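Local coordinates for dual specificity protein phosphatase 8 (Homo sapiens, PDB 4JMK) that probably dephosphorylates phosphotyrosine, phosphoserine and phosphothreonine in proteins and so restrains MAP kinases, the chain here being its catalytic phosphatase domain, at residues 29-34 with 75-80; 103-108 with 136-141. The protein carries 1 engineered substitution. All coordinates share one frame; numbering follows the deposited sequence.

Interaction 1. Residues 29-34 with 75-80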
loop_
_atom_site.group_PDB
_atom_site.type_symbol
_atom_site.label_atom_id
_atom_site.label_comp_id
_atom_site.label_asym_id
_atom_site.label_seq_id
_atom_site.Cartn_x
_atom_site.Cartn_y
_atom_site.Cartn_z
ATOM N N ILE A 29 -14.463 -3.328 -5.902
ATOM C CA ILE A 29 -12.996 -3.278 -6.021
ATOM C C ILE A 29 -12.485 -4.081 -7.218
ATOM O O ILE A 29 -12.676 -5.309 -7.291
ATOM C CB ILE A 29 -12.321 -3.768 -4.720
ATOM C CG1 ILE A 29 -12.804 -2.911 -3.550
ATOM C CG2 ILE A 29 -10.781 -3.687 -4.840
ATOM C CD1 ILE A 29 -12.356 -3.432 -2.191
ATOM N N SER A 30 -11.823 -3.393 -8.150
ATOM C CA SER A 30 -11.377 -4.014 -9.401
ATOM C C SER A 30 -9.856 -4.023 -9.573
ATOM O O SER A 30 -9.339 -4.758 -10.413
ATOM C CB SER A 30 -12.047 -3.342 -10.614
ATOM O OG SER A 30 -11.566 -2.011 -10.828
ATOM N N TYR A 31 -9.146 -3.220 -8.776
ATOM C CA TYR A 31 -7.677 -3.192 -8.796
ATOM C C TYR A 31 -7.103 -3.830 -7.533
ATOM O O TYR A 31 -7.628 -3.613 -6.434
ATOM C CB TYR A 31 -7.173 -1.747 -8.825
ATOM C CG TYR A 31 -7.195 -1.076 -10.177
ATOM C CD1 TYR A 31 -8.386 -0.664 -10.753
ATOM C CD2 TYR A 31 -6.015 -0.822 -10.857
ATOM C CE1 TYR A 31 -8.399 -0.025 -11.976
ATOM C CE2 TYR A 31 -6.016 -0.187 -12.079
ATOM C CZ TYR A 31 -7.208 0.206 -12.632
ATOM O OH TYR A 31 -7.210 0.839 -13.850
ATOM N N VAL A 32 -6.009 -4.566 -7.694
ATOM C CA VAL A 32 -5.347 -5.252 -6.575
ATOM C C VAL A 32 -3.833 -5.072 -6.605
ATOM O O VAL A 32 -3.172 -5.371 -7.618
ATOM C CB VAL A 32 -5.639 -6.766 -6.570
ATOM C CG1 VAL A 32 -4.766 -7.482 -5.494
ATOM C CG2 VAL A 32 -7.126 -7.025 -6.304
ATOM N N LEU A 33 -3.290 -4.583 -5.491
ATOM C CA LEU A 33 -1.848 -4.522 -5.280
ATOM C C LEU A 33 -1.500 -5.554 -4.216
ATOM O O LEU A 33 -1.873 -5.413 -3.052
ATOM C CB LEU A 33 -1.428 -3.117 -4.825
ATOM C CG LEU A 33 0.064 -2.818 -4.701
ATOM C CD1 LEU A 33 0.796 -3.216 -5.924
ATOM C CD2 LEU A 33 0.281 -1.316 -4.434
ATOM N N ASN A 34 -0.796 -6.596 -4.637
ATOM C CA ASN A 34 -0.526 -7.777 -3.824
ATOM C C ASN A 34 0.926 -7.725 -3.381
ATOM O O ASN A 34 1.838 -7.939 -4.195
ATOM C CB ASN A 34 -0.775 -9.001 -4.708
ATOM C CG ASN A 34 -0.515 -10.320 -4.007
ATOM O OD1 ASN A 34 0.259 -10.406 -3.054
ATOM N ND2 ASN A 34 -1.133 -11.375 -4.522
ATOM N N ASP A 75 -2.257 5.378 -8.077
ATOM C CA ASP A 75 -2.736 6.555 -8.815
ATOM C C ASP A 75 -3.368 6.217 -10.174
ATOM O O ASP A 75 -4.213 6.969 -10.674
ATOM C CB ASP A 75 -1.619 7.593 -8.958
ATOM C CG ASP A 75 -1.350 8.326 -7.653
ATOM O OD1 ASP A 75 -2.320 8.541 -6.887
ATOM O OD2 ASP A 75 -0.181 8.688 -7.396
ATOM N N LYS A 76 -2.977 5.098 -10.782
ATOM C CA LYS A 76 -3.652 4.686 -12.016
ATOM C C LYS A 76 -5.118 4.368 -11.733
ATOM O O LYS A 76 -6.000 4.724 -12.518
ATOM C CB LYS A 76 -2.980 3.476 -12.657
ATOM C CG LYS A 76 -1.638 3.765 -13.286
ATOM C CD LYS A 76 -1.137 2.519 -14.030
ATOM C CE LYS A 76 0.286 2.677 -14.548
ATOM N NZ LYS A 76 0.810 1.390 -15.132
ATOM N N ALA A 77 -5.375 3.699 -10.610
ATOM C CA ALA A 77 -6.748 3.436 -10.175
ATOM C C ALA A 77 -7.496 4.744 -9.912
ATOM O O ALA A 77 -8.622 4.937 -10.387
ATOM C CB ALA A 77 -6.762 2.538 -8.927
ATOM N N LYS A 78 -6.859 5.644 -9.165
ATOM C CA LYS A 78 -7.426 6.957 -8.856
ATOM C C LYS A 78 -7.816 7.725 -10.131
ATOM O O LYS A 78 -8.884 8.330 -10.195
ATOM C CB LYS A 78 -6.416 7.768 -8.033
ATOM C CG LYS A 78 -6.993 8.978 -7.291
ATOM C CD LYS A 78 -5.883 9.856 -6.747
ATOM C CE LYS A 78 -6.435 11.018 -5.919
ATOM N NZ LYS A 78 -7.352 11.920 -6.692
ATOM N N LEU A 79 -6.955 7.691 -11.143
ATOM C CA LEU A 79 -7.232 8.378 -12.403
ATOM C C LEU A 79 -8.404 7.719 -13.137
ATOM O O LEU A 79 -9.173 8.393 -13.823
ATOM C CB LEU A 79 -5.980 8.396 -13.291
ATOM C CG LEU A 79 -6.047 9.280 -14.541
ATOM C CD1 LEU A 79 -6.326 10.724 -14.139
ATOM C CD2 LEU A 79 -4.762 9.191 -15.356
ATOM N N SER A 80 -8.535 6.405 -12.981
ATOM C CA SER A 80 -9.603 5.646 -13.628
ATOM C C SER A 80 -10.906 5.636 -12.828
ATOM O O SER A 80 -11.824 4.878 -13.161
ATOM C CB SER A 80 -9.162 4.201 -13.866
ATOM O OG SER A 80 -8.063 4.134 -14.753
#
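Tyr31 lays one face of its ring against Ala77, and this pairing fastens the last turn of helix 67-79 to strand 29-34 in the mixed sheet of the dual specificity phosphatase fold. The sheet runs on to strand 83-87, which is parallel to 29-34 and joined to it by backbone hydrogen bonds, such as those of Tyr31 with Ile85; helix 67-79 leads into that strand. Tyr31 and Ala77 also have the nearest CA atoms of the two segments, 6.8 Å apart.

Along the helix the first to meet the strand is Lys76. It does so with its backbone: Lys76 O lies 4.3 Å from Tyr31 OH, while the long side chain leads away. Lys76 O also accepts the bond from Ser80 N that closes the final turn.

Ala77 follows and carries the contact. Its methyl carbon CB points at the strand and stands 3.9 Å from the centroid of the Tyr31 ring, only 13° off the ring normal, a CH-pi contact over the face. The small side chain lets the helix come close, so that Ala77 CA is 4.1 Å from Tyr31 CZ. The ring gets there because Tyr31 CG is anti to the carbonyl carbon (chi1 -80°), which carries it from the strand to lie against Ala77 near the helix end. Val84 and Cys82 also touch the Tyr31 side chain. An alanine in place of Tyr31 would probably strip the Ala77 methyl of its flat aromatic seat and open a gap between strand and helix.

Ser80, the first residue beyond the helix, is the last to take part. Its CB sits 3.9 Å from Tyr31 OH, and the hydroxyls come nearer still, Ser80 OG lying 3.5 Å from Tyr31 OH.

Interaction 2. Residues 103-108 with 136-141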
loop_
_atom_site.group_PDB
_atom_site.type_symbol
_atom_site.label_atom_id
_atom_site.label_comp_id
_atom_site.label_asym_id
_atom_site.label_seq_id
_atom_site.Cartn_x
_atom_site.Cartn_y
_atom_site.Cartn_z
ATOM N N ILE A 103 0.357 7.720 1.451
ATOM C CA ILE A 103 -0.160 8.911 2.112
ATOM C C ILE A 103 0.943 9.929 2.303
ATOM O O ILE A 103 0.732 11.131 2.104
ATOM C CB ILE A 103 -0.829 8.546 3.443
ATOM C CG1 ILE A 103 -2.109 7.766 3.146
ATOM C CG2 ILE A 103 -1.176 9.775 4.253
ATOM C CD1 ILE A 103 -2.635 7.069 4.329
ATOM N N MET A 104 2.130 9.449 2.662
ATOM C CA MET A 104 3.285 10.342 2.804
ATOM C C MET A 104 3.552 11.155 1.539
ATOM O O MET A 104 3.667 12.377 1.576
ATOM C CB MET A 104 4.534 9.522 3.094
ATOM C CG MET A 104 4.656 9.033 4.503
ATOM S SD MET A 104 6.056 7.905 4.674
ATOM C CE MET A 104 7.370 9.078 4.420
ATOM N N LYS A 105 3.671 10.462 0.418
ATOM C CA LYS A 105 3.995 11.111 -0.836
ATOM C C LYS A 105 2.850 11.986 -1.327
ATOM O O LYS A 105 3.083 13.090 -1.805
ATOM C CB LYS A 105 4.344 10.065 -1.887
ATOM C CG LYS A 105 4.888 10.655 -3.188
ATOM C CD LYS A 105 5.346 9.549 -4.132
ATOM C CE LYS A 105 5.781 10.095 -5.464
ATOM N NZ LYS A 105 6.697 11.226 -5.278
ATOM N N THR A 106 1.615 11.495 -1.216
ATOM C CA THR A 106 0.473 12.215 -1.776
ATOM C C THR A 106 0.196 13.505 -1.019
ATOM O O THR A 106 -0.072 14.544 -1.622
ATOM C CB THR A 106 -0.789 11.344 -1.745
ATOM O OG1 THR A 106 -0.584 10.195 -2.578
ATOM C CG2 THR A 106 -1.995 12.124 -2.241
ATOM N N MET A 107 0.268 13.437 0.305
ATOM C CA MET A 107 -0.114 14.579 1.131
ATOM C C MET A 107 1.077 15.408 1.615
ATOM O O MET A 107 0.897 16.506 2.149
ATOM C CB MET A 107 -0.947 14.103 2.324
ATOM C CG MET A 107 -2.274 13.476 1.924
ATOM S SD MET A 107 -3.284 14.682 1.026
ATOM C CE MET A 107 -3.613 15.815 2.363
ATOM N N GLY A 108 2.291 14.904 1.428
ATOM C CA GLY A 108 3.457 15.603 1.952
ATOM C C GLY A 108 3.457 15.514 3.467
ATOM O O GLY A 108 3.926 16.415 4.171
ATOM N N LEU A 136 11.235 5.785 6.758
ATOM C CA LEU A 136 12.089 6.924 7.096
ATOM C C LEU A 136 13.023 7.280 5.945
ATOM O O LEU A 136 13.183 8.461 5.621
ATOM C CB LEU A 136 12.936 6.655 8.346
ATOM C CG LEU A 136 12.438 7.136 9.703
ATOM C CD1 LEU A 136 13.594 7.318 10.700
ATOM C CD2 LEU A 136 11.657 8.411 9.563
ATOM N N GLU A 137 13.663 6.272 5.352
ATOM C CA GLU A 137 14.619 6.517 4.262
ATOM C C GLU A 137 13.896 7.024 3.027
ATOM O O GLU A 137 14.430 7.845 2.287
ATOM C CB GLU A 137 15.404 5.252 3.896
ATOM C CG GLU A 137 16.807 5.171 4.481
ATOM C CD GLU A 137 17.617 6.425 4.248
ATOM O OE1 GLU A 137 17.740 7.219 5.192
ATOM O OE2 GLU A 137 18.136 6.626 3.129
ATOM N N TYR A 138 12.685 6.524 2.807
ATOM C CA TYR A 138 11.881 6.976 1.674
ATOM C C TYR A 138 11.549 8.453 1.847
ATOM O O TYR A 138 11.677 9.246 0.905
ATOM C CB TYR A 138 10.612 6.123 1.557
ATOM C CG TYR A 138 9.741 6.450 0.357
ATOM C CD1 TYR A 138 10.242 6.345 -0.937
ATOM C CD2 TYR A 138 8.411 6.847 0.520
ATOM C CE1 TYR A 138 9.444 6.642 -2.044
ATOM C CE2 TYR A 138 7.606 7.148 -0.581
ATOM C CZ TYR A 138 8.137 7.040 -1.854
ATOM O OH TYR A 138 7.355 7.321 -2.956
ATOM N N GLU A 139 11.156 8.838 3.060
ATOM C CA GLU A 139 10.833 10.236 3.324
ATOM C C GLU A 139 12.050 11.115 3.089
ATOM O O GLU A 139 11.947 12.224 2.543
ATOM C CB GLU A 139 10.366 10.416 4.767
ATOM C CG GLU A 139 9.993 11.843 5.126
ATOM C CD GLU A 139 9.195 12.555 4.041
ATOM O OE1 GLU A 139 8.278 11.949 3.437
ATOM O OE2 GLU A 139 9.496 13.740 3.793
ATOM N N ARG A 140 13.206 10.619 3.510
ATOM C CA ARG A 140 14.418 11.412 3.401
ATOM C C ARG A 140 14.692 11.693 1.934
ATOM O O ARG A 140 15.071 12.806 1.567
ATOM C CB ARG A 140 15.596 10.684 4.051
ATOM C CG ARG A 140 16.771 11.604 4.314
ATOM C CD ARG A 140 17.828 10.903 5.122
ATOM N NE ARG A 140 18.492 9.870 4.342
ATOM C CZ ARG A 140 19.506 10.101 3.513
ATOM N NH1 ARG A 140 19.969 11.338 3.342
ATOM N NH2 ARG A 140 20.060 9.095 2.857
ATOM N N SER A 141 14.456 10.690 1.093
ATOM C CA SER A 141 14.708 10.802 -0.340
ATOM C C SER A 141 13.710 11.720 -1.058
ATOM O O SER A 141 14.072 12.424 -2.005
ATOM C CB SER A 141 14.747 9.409 -0.986
ATOM O OG SER A 141 13.464 8.984 -1.421
#
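Met104 and Glu139 pack closely, the methyl end of the thioether lying against both the CB and the carboxylate of the acid. Met104 CE lies 3.3 Å from Glu139 CB, unusually short for two carbons, so the exact fit is doubtful; Glu139 CG is 3.9 Å from the same Met104 CE. The methyl is turned there by a bend about the last torsion (chi3 68°). Met104 also touches Ala114 of helix 111-121. Glu139 folds at chi2 (42°), bringing its carboxylate back towards the same methyl, with Glu139 OE1 3.2 Å from Met104 CE.

The second pair joins aliphatic carbon to a phenol. Lys105 and Tyr138 cross at about a right angle, with Lys105 CD 3.2 Å from Tyr138 OH. These two pairs bring together the C-terminal turn of helix 94-107 and the middle of helix 129-148, two members of the helical layer in the catalytic domain of the dual specificity phosphatases. Helix 67-79 adjoins the second pair: its Ile71 touches both Lys105 and Tyr138.

Among the polar groups, Arg140 grips Glu137 side-on in a salt bridge internal to helix 129-148, whereas Tyr138 OH is hydrogen-bonded to Asp68 OD1 of helix 67-79, which anchors the phenol end beside the lysine chain.

In the fold
From the N terminus, the chain reaches strand 29-34, passes through strand 50-52 and enters helix 67-79, whose end comes back to strand 29-34. There interaction 1 closes a loop of 40 residues. Strand 83-87 follows, then helix 94-107, where interaction 2 opens; helix 111-121 lies within the 27-residue loop, before helix 129-148 closes it. The two contacts are in series, neither nested nor crossed, with centres 20 Å apart and nearest atoms about 5 Å apart. Interaction 1 joins sheet to helix, interaction 2 helix to helix. Helix 67-79 bridges them, since Asp75 is hydrogen-bonded to Tyr102 of helix 94-107 and Asp68 to Tyr138.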